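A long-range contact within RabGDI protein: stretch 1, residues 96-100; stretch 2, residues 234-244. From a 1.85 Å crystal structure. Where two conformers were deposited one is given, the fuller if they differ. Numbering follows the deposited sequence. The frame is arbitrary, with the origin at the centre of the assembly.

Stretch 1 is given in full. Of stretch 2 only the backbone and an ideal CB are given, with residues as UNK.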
# COMPACT_ATOMS: atom_id res chain seq x y z
N ILE A 96 5.67 2.36 2.78
CA ILE A 96 5.30 1.94 4.14
C ILE A 96 5.50 3.09 5.12
O ILE A 96 6.58 3.68 5.20
CB ILE A 96 6.18 0.73 4.49
CG1 ILE A 96 5.83 -0.44 3.57
CG2 ILE A 96 6.06 0.33 5.98
CD1 ILE A 96 6.95 -1.45 3.43
N LEU A 97 4.44 3.43 5.86
CA LEU A 97 4.49 4.50 6.83
C LEU A 97 5.36 4.08 8.03
O LEU A 97 5.13 3.02 8.64
CB LEU A 97 3.07 4.87 7.29
CG LEU A 97 2.90 6.12 8.17
CD1 LEU A 97 3.23 7.43 7.43
CD2 LEU A 97 1.48 6.19 8.76
N VAL A 98 6.38 4.88 8.32
CA VAL A 98 7.34 4.57 9.42
C VAL A 98 6.62 4.22 10.72
O VAL A 98 7.00 3.27 11.39
CB VAL A 98 8.32 5.72 9.64
CG1 VAL A 98 9.17 5.50 10.94
CG2 VAL A 98 9.22 5.84 8.44
N GLY A 99 5.56 4.94 11.05
CA GLY A 99 4.82 4.71 12.30
C GLY A 99 3.63 3.77 12.20
O GLY A 99 2.88 3.60 13.17
N GLY A 100 3.43 3.15 11.04
CA GLY A 100 2.30 2.27 10.85
C GLY A 100 2.55 0.87 11.41
O GLY A 100 3.63 0.57 11.94
N UNK A 234 -1.21 13.38 13.70
CA UNK A 234 -0.06 13.35 14.60
C UNK A 234 0.94 12.25 14.24
O UNK A 234 2.14 12.48 14.25
CB UNK A 234 -0.54 13.16 16.04
N UNK A 235 0.43 11.08 13.89
CA UNK A 235 1.29 9.96 13.49
C UNK A 235 2.12 10.27 12.25
O UNK A 235 3.30 9.92 12.21
CB UNK A 235 0.44 8.71 13.23
N UNK A 236 1.51 10.90 11.25
CA UNK A 236 2.25 11.34 10.07
C UNK A 236 3.39 12.26 10.51
O UNK A 236 4.57 12.06 10.16
CB UNK A 236 1.33 12.05 9.08
N UNK A 237 3.03 13.26 11.30
CA UNK A 237 3.99 14.25 11.80
C UNK A 237 5.15 13.62 12.59
O UNK A 237 6.30 13.99 12.39
CB UNK A 237 3.26 15.26 12.69
N UNK A 238 4.84 12.67 13.47
CA UNK A 238 5.86 11.93 14.25
C UNK A 238 6.74 11.05 13.36
O UNK A 238 7.95 10.94 13.60
CB UNK A 238 5.18 11.06 15.31
N UNK A 239 6.13 10.45 12.33
CA UNK A 239 6.81 9.50 11.45
C UNK A 239 7.94 10.11 10.62
O UNK A 239 8.83 9.37 10.18
CB UNK A 239 5.79 8.86 10.51
N UNK A 240 7.90 11.42 10.38
CA UNK A 240 8.93 12.12 9.62
C UNK A 240 10.28 12.13 10.35
O UNK A 240 11.33 12.00 9.72
CB UNK A 240 8.48 13.55 9.34
N UNK A 241 10.23 12.24 11.67
CA UNK A 241 11.43 12.48 12.48
C UNK A 241 12.49 11.37 12.34
O UNK A 241 13.69 11.66 12.45
CB UNK A 241 11.03 12.62 13.95
N UNK A 242 12.05 10.14 12.08
CA UNK A 242 12.97 9.02 11.83
C UNK A 242 14.00 9.37 10.74
O UNK A 242 15.20 9.44 11.03
CB UNK A 242 12.18 7.77 11.42
N UNK A 243 13.52 9.66 9.52
CA UNK A 243 14.40 9.91 8.37
C UNK A 243 14.31 11.33 7.79
O UNK A 243 14.97 11.64 6.81
CB UNK A 243 14.07 8.90 7.26
N UNK A 244 13.45 12.19 8.34
CA UNK A 244 13.36 13.59 7.87
C UNK A 244 12.68 13.90 6.53
O UNK A 244 11.81 14.79 6.47
CB UNK A 244 14.78 14.14 7.78

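Stretch 1 leaves a short strand at Leu97 and makes a type I turn from Leu97 to Gly100, closed by Gly100 N to Leu97 O at 2.9 Å. The turn packs against a helix in stretch 2.

Position 234 is helical, and no part of stretch 1 lies near its CB. Many side chains would suit. It is Lys234, whose NZ makes a weak hydrogen bond of 2.8 Å to OE1 of the residue at 238.

Position 235 points toward the turn. Its ideal CB lies 5.2 Å from Leu97 CD2, with Gly99 and Gly100 beyond. A mid-sized apolar side chain such as leucine, isoleucine or methionine would fill this space. It is Leu235. Its CD2 meets Leu97 CD2 at 3.9 Å, and its CD1 lies 3.6 Å from Gly99 O. A CB on Gly99 would fall 2.9 Å from Leu235 CD1, a clash.

Position 236 points away, though its ideal CB is 5.3 Å from Leu97 CD1. Stretch 1 sets little preference, and many side chains would suit. It is Tyr236, which only skirts Leu97.

Positions 237 and 238 are out of reach, so stretch 1 sets no preference. They are Met237 and Gln238.

Position 239 is the centre of the contact. Its CA is 5.3 Å from Gly99 CA. Its ideal CB points toward the turn, 4.0 Å from Gly99 N, 4.1 Å from Val98 CB and 4.2 Å from Leu97 CD1. Space is short, and the amide of Gly99 offers a donor. Alanine, serine or perhaps cysteine would suit; serine could also accept. It is Ser239. Its OG donates to Leu235 O at 2.6 Å and accepts a weak bond from Gly99 N at 3.2 Å, with an N-H...O angle of only 121°. A CB on Gly99 would sit 2.6 Å from this OG, a second clash.

Position 240 points away, leaving the choice free of stretch 1. It is Ile240.

Position 241 points sideways, clear of stretch 1; a polar residue would do. It is Ser241, whose OG bonds to Gln238 O at 3.0 Å.

Position 242 points toward Val98, its ideal CB already 3.8 Å from Val98 CG1. A small apolar residue suffices. It is Ala242, whose CB makes that contact.

Position 243 points toward stretch 1, but nothing there lies within 5.5 Å of its ideal CB. A medium or large apolar or aromatic side chain could reach Val98. It is Phe243; its CD2 lies 4.1 Å from Val98 CG2, which approaches the ring obliquely.

Position 244 leaves the helix with phi 74°, which favours glycine. It is Gly244.

Stretch 2 234-244: KLYMQSISAFG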
# COMPACT_ATOMS: atom_id res chain seq x y z
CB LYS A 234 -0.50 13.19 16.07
CG LYS A 234 0.59 13.63 17.03
CD LYS A 234 0.11 13.70 18.47
CE LYS A 234 -0.20 12.32 19.02
NZ LYS A 234 0.92 11.36 18.79
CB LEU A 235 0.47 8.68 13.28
CG LEU A 235 1.27 7.39 13.04
CD1 LEU A 235 1.95 6.90 14.32
CD2 LEU A 235 0.36 6.31 12.46
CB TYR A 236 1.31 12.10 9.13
CG TYR A 236 1.89 12.42 7.79
CD1 TYR A 236 1.64 11.60 6.69
CD2 TYR A 236 2.67 13.55 7.60
CE1 TYR A 236 2.19 11.89 5.45
CE2 TYR A 236 3.19 13.85 6.36
CZ TYR A 236 2.94 13.03 5.28
OH TYR A 236 3.48 13.33 4.04
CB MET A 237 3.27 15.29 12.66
CG MET A 237 2.31 16.16 11.87
SD MET A 237 1.42 17.30 12.95
CE MET A 237 2.72 18.46 13.34
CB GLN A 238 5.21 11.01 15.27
CG GLN A 238 4.57 11.71 16.46
CD GLN A 238 3.87 10.73 17.40
OE1 GLN A 238 3.73 11.00 18.59
NE2 GLN A 238 3.42 9.60 16.87
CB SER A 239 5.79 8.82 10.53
OG SER A 239 4.83 8.07 11.28
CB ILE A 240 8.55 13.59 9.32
CG1 ILE A 240 7.79 13.68 8.00
CG2 ILE A 240 9.79 14.45 9.22
CD1 ILE A 240 7.97 15.01 7.29
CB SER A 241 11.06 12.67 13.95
OG SER A 241 10.78 11.42 14.56
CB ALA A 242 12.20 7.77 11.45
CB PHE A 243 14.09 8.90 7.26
CG PHE A 243 14.22 7.45 7.68
CD1 PHE A 243 15.36 6.72 7.39
CD2 PHE A 243 13.18 6.82 8.36
CE1 PHE A 243 15.48 5.38 7.77
CE2 PHE A 243 13.29 5.50 8.75
CZ PHE A 243 14.43 4.77 8.45
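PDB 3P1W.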